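Calcium-regulated actin-bundling protein (Dictyostelium discoideum, PDB 4X3N) binds and bundles actin filaments under the control of calcium ions and may contribute to the reorganization of filopodia and pseudopodia during cell movement. Local coordinates at residues H48-Y53 against E62-V67; I98-Y103 against L130-R135; L188-V193 against A246-A251. One frame throughout, in Å; residues are numbered along the deposited sequence.

Interaction 1 of 3, residues H48-Y53 against E62-V67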
ATOM      1  N   HIS A  48     -23.261   0.405  12.659  1.00 18.29           N
ATOM      2  CA  HIS A  48     -22.873  -0.316  13.840  1.00 19.42           C
ATOM      3  C   HIS A  48     -22.709   0.659  14.994  1.00 20.53           C
ATOM      4  O   HIS A  48     -23.171   0.411  16.129  1.00 22.75           O
ATOM      5  CB  HIS A  48     -21.554  -1.078  13.688  1.00 21.65           C
ATOM      6  CG  HIS A  48     -21.725  -2.435  13.141  1.00 22.22           C
ATOM      7  ND1 HIS A  48     -21.999  -2.648  11.809  1.00 21.68           N
ATOM      8  CD2 HIS A  48     -21.719  -3.650  13.728  1.00 25.86           C
ATOM      9  CE1 HIS A  48     -22.105  -3.942  11.581  1.00 21.24           C
ATOM     10  NE2 HIS A  48     -21.971  -4.573  12.733  1.00 22.91           N
ATOM     11  N   PHE A  49     -21.987   1.720  14.727  1.00 19.14           N
ATOM     12  CA  PHE A  49     -21.766   2.739  15.795  1.00 18.88           C
ATOM     13  C   PHE A  49     -23.081   3.321  16.339  1.00 21.04           C
ATOM     14  O   PHE A  49     -23.301   3.358  17.561  1.00 21.65           O
ATOM     15  CB  PHE A  49     -20.866   3.838  15.273  1.00 20.25           C
ATOM     16  CG  PHE A  49     -20.679   4.995  16.268  1.00 19.92           C
ATOM     17  CD1 PHE A  49     -19.893   4.828  17.358  1.00 22.27           C
ATOM     18  CD2 PHE A  49     -21.340   6.178  16.111  1.00 20.07           C
ATOM     19  CE1 PHE A  49     -19.733   5.837  18.302  1.00 19.98           C
ATOM     20  CE2 PHE A  49     -21.179   7.201  17.059  1.00 20.29           C
ATOM     21  CZ  PHE A  49     -20.372   6.999  18.139  1.00 18.93           C
ATOM     22  N   LEU A  50     -23.950   3.769  15.414  1.00 20.46           N
ATOM     23  CA  LEU A  50     -25.192   4.383  15.767  1.00 23.16           C
ATOM     24  C   LEU A  50     -26.113   3.420  16.514  1.00 24.80           C
ATOM     25  O   LEU A  50     -26.647   3.795  17.560  1.00 23.65           O
ATOM     26  CB  LEU A  50     -25.887   4.960  14.554  1.00 22.25           C
ATOM     27  CG  LEU A  50     -25.237   6.129  13.878  1.00 22.63           C
ATOM     28  CD1 LEU A  50     -25.936   6.381  12.565  1.00 22.65           C
ATOM     29  CD2 LEU A  50     -25.257   7.415  14.710  1.00 24.33           C
ATOM     30  N   ASN A  51     -26.293   2.195  16.028  1.00 22.07           N
ATOM     31  CA  ASN A  51     -27.038   1.210  16.797  1.00 25.45           C
ATOM     32  C   ASN A  51     -26.545   1.038  18.221  1.00 25.52           C
ATOM     33  O   ASN A  51     -27.347   0.846  19.098  1.00 21.52           O
ATOM     34  CB  ASN A  51     -26.970  -0.172  16.167  1.00 25.57           C
ATOM     35  CG  ASN A  51     -27.899  -0.300  14.969  1.00 25.93           C
ATOM     36  OD1 ASN A  51     -28.852   0.453  14.832  1.00 28.32           O
ATOM     37  ND2 ASN A  51     -27.627  -1.266  14.121  1.00 26.07           N
ATOM     38  N   ALA A  52     -25.234   1.023  18.421  1.00 23.57           N
ATOM     39  CA  ALA A  52     -24.679   0.738  19.718  1.00 23.96           C
ATOM     40  C   ALA A  52     -24.889   1.943  20.672  1.00 24.65           C
ATOM     41  O   ALA A  52     -25.137   1.790  21.865  1.00 22.10           O
ATOM     42  CB  ALA A  52     -23.203   0.428  19.620  1.00 23.90           C
ATOM     43  N   TYR A  53     -24.791   3.132  20.132  1.00 24.11           N
ATOM     44  CA  TYR A  53     -24.763   4.299  20.975  1.00 22.58           C
ATOM     45  C   TYR A  53     -25.979   5.200  20.746  1.00 23.75           C
ATOM     46  O   TYR A  53     -25.944   6.400  21.054  1.00 22.51           O
ATOM     47  CB  TYR A  53     -23.467   5.055  20.725  1.00 22.85           C
ATOM     48  CG  TYR A  53     -22.281   4.452  21.380  1.00 22.30           C
ATOM     49  CD1 TYR A  53     -22.087   4.549  22.747  1.00 20.62           C
ATOM     50  CD2 TYR A  53     -21.337   3.744  20.622  1.00 21.10           C
ATOM     51  CE1 TYR A  53     -20.991   3.942  23.338  1.00 19.82           C
ATOM     52  CE2 TYR A  53     -20.221   3.173  21.181  1.00 22.33           C
ATOM     53  CZ  TYR A  53     -20.037   3.259  22.550  1.00 20.63           C
ATOM     54  OH  TYR A  53     -18.971   2.604  23.122  1.00 19.54           O
ATOM     55  N   GLU A  62     -27.372  13.246  12.297  1.00 21.70           N
ATOM     56  CA  GLU A  62     -27.372  14.066  11.114  1.00 21.61           C
ATOM     57  C   GLU A  62     -25.975  14.573  10.716  1.00 22.01           C
ATOM     58  O   GLU A  62     -25.647  14.620   9.552  1.00 20.75           O
ATOM     59  CB  GLU A  62     -28.340  15.244  11.259  1.00 21.38           C
ATOM     60  CG  GLU A  62     -28.400  16.140  10.044  1.00 21.33           C
ATOM     61  CD  GLU A  62     -28.874  15.409   8.799  1.00 24.33           C
ATOM     62  OE1 GLU A  62     -29.533  14.349   8.881  1.00 24.05           O
ATOM     63  OE2 GLU A  62     -28.505  15.858   7.702  1.00 23.99           O
ATOM     64  N   PHE A  63     -25.169  14.946  11.690  1.00 22.37           N
ATOM     65  CA  PHE A  63     -23.844  15.353  11.377  1.00 24.49           C
ATOM     66  C   PHE A  63     -23.010  14.164  10.885  1.00 20.61           C
ATOM     67  O   PHE A  63     -22.195  14.259   9.977  1.00 23.57           O
ATOM     68  CB  PHE A  63     -23.219  15.899  12.644  1.00 24.45           C
ATOM     69  CG  PHE A  63     -21.874  16.472  12.437  1.00 28.18           C
ATOM     70  CD1 PHE A  63     -20.733  15.647  12.439  1.00 28.55           C
ATOM     71  CD2 PHE A  63     -21.706  17.855  12.304  1.00 26.48           C
ATOM     72  CE1 PHE A  63     -19.475  16.201  12.250  1.00 30.76           C
ATOM     73  CE2 PHE A  63     -20.441  18.407  12.135  1.00 27.55           C
ATOM     74  CZ  PHE A  63     -19.325  17.590  12.069  1.00 28.71           C
ATOM     75  N   ILE A  64     -23.226  13.039  11.498  1.00 20.48           N
ATOM     76  CA  ILE A  64     -22.431  11.845  11.179  1.00 21.05           C
ATOM     77  C   ILE A  64     -22.690  11.520   9.728  1.00 20.86           C
ATOM     78  O   ILE A  64     -21.775  11.193   8.951  1.00 23.76           O
ATOM     79  CB  ILE A  64     -22.756  10.699  12.132  1.00 21.12           C
ATOM     80  CG1 ILE A  64     -22.108  10.954  13.488  1.00 21.22           C
ATOM     81  CG2 ILE A  64     -22.206   9.344  11.560  1.00 20.98           C
ATOM     82  CD1 ILE A  64     -22.726  10.191  14.603  1.00 20.66           C
ATOM     83  N   TYR A  65     -23.953  11.644   9.355  1.00 20.28           N
ATOM     84  CA  TYR A  65     -24.413  11.330   8.001  1.00 21.91           C
ATOM     85  C   TYR A  65     -24.013  12.327   6.960  1.00 24.35           C
ATOM     86  O   TYR A  65     -23.413  11.970   5.906  1.00 23.81           O
ATOM     87  CB  TYR A  65     -25.946  11.169   8.000  1.00 21.38           C
ATOM     88  CG  TYR A  65     -26.500  10.780   6.649  1.00 20.42           C
ATOM     89  CD1 TYR A  65     -26.870  11.774   5.728  1.00 21.56           C
ATOM     90  CD2 TYR A  65     -26.670   9.444   6.296  1.00 22.36           C
ATOM     91  CE1 TYR A  65     -27.384  11.425   4.482  1.00 22.01           C
ATOM     92  CE2 TYR A  65     -27.170   9.103   5.051  1.00 24.52           C
ATOM     93  CZ  TYR A  65     -27.524  10.109   4.163  1.00 23.46           C
ATOM     94  OH  TYR A  65     -28.037   9.756   2.929  1.00 28.88           O
ATOM     95  N   SER A  66     -24.281  13.597   7.260  1.00 23.62           N
ATOM     96  CA  SER A  66     -24.110  14.656   6.267  1.00 23.97           C
ATOM     97  C   SER A  66     -22.690  15.179   6.152  1.00 25.18           C
ATOM     98  O   SER A  66     -22.288  15.630   5.088  1.00 24.92           O
ATOM     99  CB  SER A  66     -25.034  15.835   6.613  1.00 25.50           C
ATOM    100  OG  SER A  66     -26.323  15.436   6.256  1.00 30.26           O
ATOM    101  N   VAL A  67     -21.958  15.146   7.246  1.00 23.97           N
ATOM    102  CA  VAL A  67     -20.625  15.728   7.304  1.00 24.36           C
ATOM    103  C   VAL A  67     -19.550  14.695   7.527  1.00 23.00           C
ATOM    104  O   VAL A  67     -18.572  14.679   6.803  1.00 26.25           O
ATOM    105  CB  VAL A  67     -20.505  16.750   8.446  1.00 25.60           C
ATOM    106  CG1 VAL A  67     -19.153  17.475   8.413  1.00 28.74           C
ATOM    107  CG2 VAL A  67     -21.628  17.778   8.395  1.00 29.75           C
TER
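Phe49 and Leu50 meet Ile64 in a small, buried and wholly apolar helix-to-helix contact between helix 42-57 and helix 61-79, two helices that follow each other closely along the chain. The backbones stay well apart, with Leu50 CA and Ile64 CA, the nearest pair, 9.2 Å from one another, and the gap is bridged by the ends of side chains. From helix 61-79 it is Ile64 that reaches across: its CG1 branch stands anti to the carbonyl carbon (chi1 -75°) and runs on extended, which carries CD1 over. That single methyl serves both partners. Leu50 CD2 lies 3.8 Å from Ile64 CD1, the two side chains sliding past each other in opposite directions. Phe49 crosses the isoleucine at about a right angle and offers the edge of its ring, CE2 lying 4.2 Å from Ile64 CD1, which sits near the ring plane. Other helices close the cluster: Leu157 of helix 153-160, the helix that carries the calcium ligand Glu155, touches both Phe49 and Ile64, while Trp278 of helix 273-290 rests against Leu50. Polar groups keep to another side of helix 61-79, where Ser66 OG donates to Glu62 OE2 over 2.7 Å and Glu62 also pairs with Arg281. With no hydrogen bond across it, the contact depends on van der Waals fit and the exclusion of water.

Interaction 2 of 3, residues I98-Y103 against L130-R135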
ATOM      1  N   ILE A  98      -3.811  10.035   4.060  1.00 22.29           N
ATOM      2  CA  ILE A  98      -5.145  10.306   3.630  1.00 22.29           C
ATOM      3  C   ILE A  98      -6.093  10.713   4.817  1.00 25.26           C
ATOM      4  O   ILE A  98      -6.923  11.600   4.659  1.00 26.47           O
ATOM      5  CB  ILE A  98      -5.722   9.127   2.852  1.00 22.43           C
ATOM      6  CG1 ILE A  98      -4.842   8.744   1.662  1.00 23.43           C
ATOM      7  CG2 ILE A  98      -7.092   9.484   2.357  1.00 22.54           C
ATOM      8  CD1 ILE A  98      -4.539   9.871   0.666  1.00 24.74           C
ATOM      9  N   ALA A  99      -5.962  10.063   5.981  1.00 24.30           N
ATOM     10  CA  ALA A  99      -6.658  10.463   7.199  1.00 22.65           C
ATOM     11  C   ALA A  99      -6.434  11.895   7.556  1.00 24.01           C
ATOM     12  O   ALA A  99      -7.374  12.642   7.928  1.00 23.50           O
ATOM     13  CB  ALA A  99      -6.277   9.576   8.383  1.00 24.49           C
ATOM     14  N   LEU A 100      -5.192  12.309   7.472  1.00 24.23           N
ATOM     15  CA  LEU A 100      -4.859  13.697   7.640  1.00 25.01           C
ATOM     16  C   LEU A 100      -5.659  14.640   6.737  1.00 24.80           C
ATOM     17  O   LEU A 100      -6.176  15.651   7.179  1.00 23.51           O
ATOM     18  CB  LEU A 100      -3.360  13.844   7.422  1.00 28.71           C
ATOM     19  CG  LEU A 100      -2.742  15.077   7.994  1.00 28.68           C
ATOM     20  CD1 LEU A 100      -1.254  14.897   8.238  1.00 30.89           C
ATOM     21  CD2 LEU A 100      -2.999  16.221   7.029  1.00 32.20           C
ATOM     22  N   TYR A 101      -5.784  14.328   5.467  1.00 22.89           N
ATOM     23  CA  TYR A 101      -6.587  15.149   4.578  1.00 23.66           C
ATOM     24  C   TYR A 101      -8.069  15.094   5.021  1.00 23.05           C
ATOM     25  O   TYR A 101      -8.802  16.083   4.908  1.00 24.62           O
ATOM     26  CB  TYR A 101      -6.508  14.665   3.095  1.00 22.65           C
ATOM     27  CG  TYR A 101      -5.199  14.818   2.306  1.00 23.36           C
ATOM     28  CD1 TYR A 101      -4.431  15.974   2.376  1.00 30.29           C
ATOM     29  CD2 TYR A 101      -4.819  13.868   1.365  1.00 26.52           C
ATOM     30  CE1 TYR A 101      -3.254  16.138   1.602  1.00 29.24           C
ATOM     31  CE2 TYR A 101      -3.683  14.024   0.558  1.00 28.26           C
ATOM     32  CZ  TYR A 101      -2.884  15.169   0.671  1.00 28.92           C
ATOM     33  OH  TYR A 101      -1.727  15.318  -0.119  1.00 25.51           O
ATOM     34  N   PHE A 102      -8.536  13.938   5.470  1.00 22.93           N
ATOM     35  CA  PHE A 102      -9.885  13.794   6.018  1.00 21.52           C
ATOM     36  C   PHE A 102     -10.120  14.747   7.164  1.00 22.69           C
ATOM     37  O   PHE A 102     -11.037  15.567   7.122  1.00 25.33           O
ATOM     38  CB  PHE A 102     -10.162  12.326   6.395  1.00 22.13           C
ATOM     39  CG  PHE A 102     -11.310  12.113   7.325  1.00 20.00           C
ATOM     40  CD1 PHE A 102     -12.573  12.348   6.927  1.00 19.37           C
ATOM     41  CD2 PHE A 102     -11.095  11.598   8.595  1.00 19.22           C
ATOM     42  CE1 PHE A 102     -13.630  12.132   7.779  1.00 19.78           C
ATOM     43  CE2 PHE A 102     -12.144  11.397   9.480  1.00 18.95           C
ATOM     44  CZ  PHE A 102     -13.425  11.652   9.067  1.00 20.66           C
ATOM     45  N   TYR A 103      -9.279  14.719   8.159  1.00 22.69           N
ATOM     46  CA  TYR A 103      -9.535  15.531   9.321  1.00 23.14           C
ATOM     47  C   TYR A 103      -9.399  17.018   8.991  1.00 25.61           C
ATOM     48  O   TYR A 103     -10.112  17.850   9.539  1.00 27.45           O
ATOM     49  CB  TYR A 103      -8.550  15.185  10.418  1.00 25.36           C
ATOM     50  CG  TYR A 103      -8.963  14.058  11.285  1.00 24.01           C
ATOM     51  CD1 TYR A 103      -9.821  14.263  12.361  1.00 23.02           C
ATOM     52  CD2 TYR A 103      -8.489  12.777  11.021  1.00 22.20           C
ATOM     53  CE1 TYR A 103     -10.219  13.197  13.161  1.00 23.57           C
ATOM     54  CE2 TYR A 103      -8.857  11.724  11.789  1.00 22.59           C
ATOM     55  CZ  TYR A 103      -9.727  11.921  12.858  1.00 20.88           C
ATOM     56  OH  TYR A 103     -10.048  10.839  13.606  1.00 19.17           O
ATOM     57  N   LEU A 130      -5.428  20.570  14.252  1.00 35.24           N
ATOM     58  CA  LEU A 130      -4.137  20.186  14.761  1.00 36.62           C
ATOM     59  C   LEU A 130      -3.116  20.310  13.683  1.00 38.11           C
ATOM     60  O   LEU A 130      -3.435  20.078  12.500  1.00 35.20           O
ATOM     61  CB  LEU A 130      -4.168  18.725  15.176  1.00 38.71           C
ATOM     62  CG  LEU A 130      -5.014  18.263  16.323  1.00 38.57           C
ATOM     63  CD1 LEU A 130      -4.855  16.761  16.370  1.00 37.28           C
ATOM     64  CD2 LEU A 130      -4.539  18.913  17.623  1.00 40.15           C
ATOM     65  N   THR A 131      -1.870  20.599  14.060  1.00 37.40           N
ATOM     66  CA  THR A 131      -0.794  20.511  13.056  1.00 39.01           C
ATOM     67  C   THR A 131      -0.657  19.069  12.546  1.00 38.71           C
ATOM     68  O   THR A 131      -1.106  18.112  13.182  1.00 34.22           O
ATOM     69  CB  THR A 131       0.570  20.884  13.608  1.00 35.47           C
ATOM     70  OG1 THR A 131       0.949  19.904  14.558  1.00 37.88           O
ATOM     71  CG2 THR A 131       0.531  22.224  14.311  1.00 42.30           C
ATOM     72  N   ALA A 132       0.040  18.921  11.426  1.00 37.68           N
ATOM     73  CA  ALA A 132       0.236  17.637  10.813  1.00 35.47           C
ATOM     74  C   ALA A 132       0.880  16.676  11.767  1.00 37.76           C
ATOM     75  O   ALA A 132       0.503  15.504  11.837  1.00 34.34           O
ATOM     76  CB  ALA A 132       1.100  17.783   9.581  1.00 36.81           C
ATOM     77  N   LEU A 133       1.882  17.184  12.462  1.00 36.41           N
ATOM     78  CA  LEU A 133       2.639  16.437  13.408  1.00 37.10           C
ATOM     79  C   LEU A 133       1.750  15.924  14.544  1.00 34.49           C
ATOM     80  O   LEU A 133       1.820  14.742  14.914  1.00 32.76           O
ATOM     81  CB  LEU A 133       3.752  17.333  14.008  1.00 38.52           C
ATOM     82  CG  LEU A 133       4.557  16.644  15.115  1.00 45.97           C
ATOM     83  CD1 LEU A 133       5.674  15.913  14.387  1.00 50.54           C
ATOM     84  CD2 LEU A 133       5.102  17.559  16.236  1.00 45.94           C
ATOM     85  N   LYS A 134       0.992  16.832  15.161  1.00 36.51           N
ATOM     86  CA  LYS A 134       0.112  16.478  16.280  1.00 34.42           C
ATOM     87  C   LYS A 134      -0.990  15.501  15.823  1.00 30.53           C
ATOM     88  O   LYS A 134      -1.360  14.573  16.515  1.00 28.99           O
ATOM     89  CB  LYS A 134      -0.569  17.722  16.814  1.00 39.33           C
ATOM     90  CG  LYS A 134       0.385  18.753  17.339  1.00 48.03           C
ATOM     91  CD  LYS A 134       0.918  18.361  18.689  1.00 55.38           C
ATOM     92  CE  LYS A 134       1.010  19.634  19.524  1.00 67.04           C
ATOM     93  NZ  LYS A 134       1.658  19.405  20.838  1.00 71.33           N
ATOM     94  N   ARG A 135      -1.510  15.759  14.642  1.00 32.05           N
ATOM     95  CA  ARG A 135      -2.503  14.882  14.050  1.00 33.93           C
ATOM     96  C   ARG A 135      -1.971  13.443  14.002  1.00 30.13           C
ATOM     97  O   ARG A 135      -2.606  12.569  14.500  1.00 30.25           O
ATOM     98  CB  ARG A 135      -2.842  15.320  12.632  1.00 34.44           C
ATOM     99  CG  ARG A 135      -3.989  14.583  11.988  1.00 32.30           C
ATOM    100  CD  ARG A 135      -5.132  15.535  11.844  1.00 35.68           C
ATOM    101  NE  ARG A 135      -6.009  15.447  12.965  1.00 35.68           N
ATOM    102  CZ  ARG A 135      -6.930  16.351  13.294  1.00 36.69           C
ATOM    103  NH1 ARG A 135      -7.119  17.474  12.596  1.00 40.46           N
ATOM    104  NH2 ARG A 135      -7.682  16.098  14.348  1.00 38.36           N
TER
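Two bends in the Arg135 side chain, at chi2 (111°) and chi3 (-93°), fold its guanidinium back against Tyr103, whose CG is turned anti to its own carbonyl carbon. The two flat groups lie nearly parallel, with 19° between their planes, but are displaced: it is chiefly the Tyr103 CB and the near part of the ring that cover the guanidinium. CB stands over one guanidinium face at 3.5 Å from Arg135 CZ, and Tyr103 CD1 comes to 3.4 Å from Arg135 NH2. Leu130 CD1 lies over the opposite face, offset toward the rim, 3.4 Å above the guanidinium plane, and the group is thus sandwiched between the two side chains and restrained from tilting. Its rotation is further fixed by a hydrogen bond from NH2 to the backbone oxygen of Gln128; the ion pair with Glu138 is long and weak. Were Arg135 an alanine, Tyr103 CB and CD1 and the Leu130 methyl would probably lose the group packed between them, and the Gln128 carbonyl this donor. The contact joins helix 96-111 to the start of helix 132-143, which leads into the calcium loop at Asp144, consistent with the entering helix of an EF-hand. Thr131 is the N-cap of that helix, its OG1 accepting from Lys134 N over 3.1 Å. One turn before Tyr103, Leu100 reaches the first turn of helix 132-143: its CD1 lies 4.0 Å from Ala132 CB, and its CG 4.2 Å from Arg135 CG. Arg140 of a second subunit packs on both Leu100 and Ala132, and Tyr101 OH is hydrogen-bonded to Asp144 of that neighbouring subunit.

Interaction 3 of 3, residues L188-V193 against A246-A251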
ATOM      1  N   LEU A 188     -29.908  -3.723   1.324  1.00 22.97           N
ATOM      2  CA  LEU A 188     -29.595  -4.179  -0.021  1.00 27.26           C
ATOM      3  C   LEU A 188     -30.514  -3.598  -1.060  1.00 26.09           C
ATOM      4  O   LEU A 188     -30.082  -3.372  -2.188  1.00 27.11           O
ATOM      5  CB  LEU A 188     -29.645  -5.710  -0.106  1.00 27.56           C
ATOM      6  CG  LEU A 188     -28.612  -6.410   0.762  1.00 32.11           C
ATOM      7  CD1 LEU A 188     -28.856  -7.931   0.778  1.00 34.84           C
ATOM      8  CD2 LEU A 188     -27.235  -6.071   0.251  1.00 33.31           C
ATOM      9  N   ALA A 189     -31.766  -3.340  -0.716  1.00 24.33           N
ATOM     10  CA  ALA A 189     -32.607  -2.626  -1.643  1.00 23.99           C
ATOM     11  C   ALA A 189     -32.090  -1.204  -1.909  1.00 23.68           C
ATOM     12  O   ALA A 189     -32.124  -0.679  -3.030  1.00 21.00           O
ATOM     13  CB  ALA A 189     -34.029  -2.574  -1.108  1.00 24.56           C
ATOM     14  N   LEU A 190     -31.650  -0.544  -0.853  1.00 23.95           N
ATOM     15  CA  LEU A 190     -30.968   0.745  -1.025  1.00 24.60           C
ATOM     16  C   LEU A 190     -29.695   0.624  -1.891  1.00 24.30           C
ATOM     17  O   LEU A 190     -29.467   1.449  -2.748  1.00 25.23           O
ATOM     18  CB  LEU A 190     -30.703   1.396   0.326  1.00 22.80           C
ATOM     19  CG  LEU A 190     -31.937   2.056   0.980  1.00 22.57           C
ATOM     20  CD1 LEU A 190     -31.782   2.279   2.466  1.00 22.60           C
ATOM     21  CD2 LEU A 190     -32.342   3.326   0.284  1.00 21.43           C
ATOM     22  N   GLU A 191     -28.908  -0.435  -1.734  1.00 25.67           N
ATOM     23  CA  GLU A 191     -27.721  -0.587  -2.532  1.00 24.89           C
ATOM     24  C   GLU A 191     -28.132  -0.815  -3.993  1.00 25.17           C
ATOM     25  O   GLU A 191     -27.466  -0.372  -4.917  1.00 27.14           O
ATOM     26  CB  GLU A 191     -26.798  -1.711  -2.022  1.00 29.35           C
ATOM     27  CG  GLU A 191     -25.621  -1.977  -2.942  1.00 35.42           C
ATOM     28  CD  GLU A 191     -24.796  -0.706  -3.297  1.00 41.82           C
ATOM     29  OE1 GLU A 191     -24.771   0.265  -2.477  1.00 42.25           O
ATOM     30  OE2 GLU A 191     -24.181  -0.669  -4.407  1.00 45.21           O
ATOM     31  N   GLU A 192     -29.229  -1.501  -4.215  1.00 24.45           N
ATOM     32  CA  GLU A 192     -29.704  -1.650  -5.576  1.00 25.03           C
ATOM     33  C   GLU A 192     -30.132  -0.262  -6.184  1.00 23.92           C
ATOM     34  O   GLU A 192     -29.973  -0.037  -7.353  1.00 25.50           O
ATOM     35  CB  GLU A 192     -30.821  -2.689  -5.575  1.00 26.54           C
ATOM     36  CG  GLU A 192     -31.621  -2.783  -6.857  1.00 31.77           C
ATOM     37  CD  GLU A 192     -30.821  -3.266  -8.033  1.00 35.65           C
ATOM     38  OE1 GLU A 192     -29.845  -3.965  -7.793  1.00 36.94           O
ATOM     39  OE2 GLU A 192     -31.176  -2.915  -9.180  1.00 41.35           O
ATOM     40  N   VAL A 193     -30.654   0.676  -5.404  1.00 22.05           N
ATOM     41  CA  VAL A 193     -30.830   2.006  -5.929  1.00 22.33           C
ATOM     42  C   VAL A 193     -29.491   2.593  -6.373  1.00 22.35           C
ATOM     43  O   VAL A 193     -29.419   3.230  -7.421  1.00 21.83           O
ATOM     44  CB  VAL A 193     -31.498   2.955  -4.935  1.00 21.69           C
ATOM     45  CG1 VAL A 193     -31.558   4.364  -5.479  1.00 24.63           C
ATOM     46  CG2 VAL A 193     -32.880   2.479  -4.522  1.00 24.44           C
ATOM     47  N   ALA A 246     -40.420   0.426   0.094  1.00 29.66           N
ATOM     48  CA  ALA A 246     -41.237  -0.628   0.679  1.00 30.20           C
ATOM     49  C   ALA A 246     -40.422  -1.446   1.636  1.00 27.77           C
ATOM     50  O   ALA A 246     -40.888  -1.879   2.690  1.00 26.08           O
ATOM     51  CB  ALA A 246     -41.843  -1.536  -0.405  1.00 28.39           C
ATOM     52  N   ALA A 247     -39.203  -1.730   1.282  1.00 25.24           N
ATOM     53  CA  ALA A 247     -38.433  -2.557   2.158  1.00 26.19           C
ATOM     54  C   ALA A 247     -38.089  -1.750   3.445  1.00 27.98           C
ATOM     55  O   ALA A 247     -38.117  -2.280   4.561  1.00 29.05           O
ATOM     56  CB  ALA A 247     -37.167  -2.991   1.464  1.00 28.29           C
ATOM     57  N   VAL A 248     -37.728  -0.494   3.275  1.00 27.67           N
ATOM     58  CA  VAL A 248     -37.400   0.377   4.465  1.00 28.59           C
ATOM     59  C   VAL A 248     -38.593   0.451   5.425  1.00 31.48           C
ATOM     60  O   VAL A 248     -38.445   0.190   6.633  1.00 27.94           O
ATOM     61  CB  VAL A 248     -36.944   1.762   4.008  1.00 25.72           C
ATOM     62  CG1 VAL A 248     -36.964   2.769   5.135  1.00 26.60           C
ATOM     63  CG2 VAL A 248     -35.523   1.638   3.461  1.00 28.31           C
ATOM     64  N   ARG A 249     -39.775   0.734   4.870  1.00 35.38           N
ATOM     65  CA  ARG A 249     -41.043   0.686   5.631  1.00 37.23           C
ATOM     66  C   ARG A 249     -41.249  -0.605   6.411  1.00 36.35           C
ATOM     67  O   ARG A 249     -41.492  -0.557   7.616  1.00 34.72           O
ATOM     68  CB  ARG A 249     -42.249   0.891   4.705  1.00 41.30           C
ATOM     69  CG  ARG A 249     -42.461   2.360   4.355  1.00 52.50           C
ATOM     70  CD  ARG A 249     -43.917   2.842   4.475  1.00 59.08           C
ATOM     71  NE  ARG A 249     -44.667   2.654   3.221  1.00 65.92           N
ATOM     72  CZ  ARG A 249     -44.511   3.374   2.097  1.00 63.40           C
ATOM     73  NH1 ARG A 249     -43.622   4.350   2.038  1.00 60.80           N
ATOM     74  NH2 ARG A 249     -45.246   3.110   1.012  1.00 57.30           N
ATOM     75  N   THR A 250     -41.189  -1.760   5.747  1.00 32.77           N
ATOM     76  CA  THR A 250     -41.466  -2.968   6.509  1.00 35.19           C
ATOM     77  C   THR A 250     -40.429  -3.179   7.578  1.00 35.04           C
ATOM     78  O   THR A 250     -40.775  -3.546   8.701  1.00 34.88           O
ATOM     79  CB  THR A 250     -41.806  -4.293   5.716  1.00 36.72           C
ATOM     80  OG1 THR A 250     -40.749  -5.239   5.791  1.00 41.92           O
ATOM     81  CG2 THR A 250     -42.221  -4.079   4.325  1.00 32.47           C
ATOM     82  N   ALA A 251     -39.163  -2.905   7.295  1.00 31.54           N
ATOM     83  CA  ALA A 251     -38.135  -2.917   8.357  1.00 30.97           C
ATOM     84  C   ALA A 251     -38.424  -1.921   9.479  1.00 27.70           C
ATOM     85  O   ALA A 251     -38.277  -2.236  10.642  1.00 28.94           O
ATOM     86  CB  ALA A 251     -36.767  -2.596   7.781  1.00 32.28           C
TER
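Helices 181-211 and 232-255 run in broadly opposite directions where Ala189 faces Ala247, and there their backbones draw close: the two CA atoms, the nearest pair of the contact, are 7.0 Å apart. Each helix keeps its regular i to i+4 bonding through this region, as in Val193 N to Ala189 O and Ala251 N to Ala247 O. Both alanines aim their methyl groups at the other helix, and these meet at 4.1 Å between Ala189 CB and Ala247 CB. With nothing longer than a methyl on either side, the helices can lie this near. Both segments lie within the F-actin-bundling C-terminal family region, and helix 273-290 packs beside them. One residue further along each helix, Leu190 and Val248 form the second, more buried pair. The CB of Leu190 does not aim straight at the facing helix, yet with CG anti to the carbonyl carbon (chi1 -77°) the chain swings its end inward, and CD1 comes to 3.9 Å from Val248 CG2. These side chains cross at about a right angle, one methyl against one methyl. Helix 273-290 receives both, with Met279, Asp282 and Lys286 against Leu190 and Asn280 against Val248. Towards the start of helix 181-211, Ala186 packs on Ala247, Val248 and Ala251, a further alanine at this close approach.

Along the chain the three contacts follow in series, each closing before the next opens. Interaction 1 is the innermost, its centre about 9 Å from the chain's centre, with interactions 2 and 3 on opposite sides of the chain's centre and about 36 Å apart between their own centres; these lie about 22 and 19 Å from the centre of interaction 1. None touches another, but shared helices connect them. Helix 61-79, part of interaction 1, also receives Phe102 of 98-103, and Tyr156 of helix 153-160 touches both Phe63 and Phe102. Helix 273-290 packs on interactions 1 and 3. The calcium-binding part is thereby joined through packed helices to the C-terminal actin-bundling region.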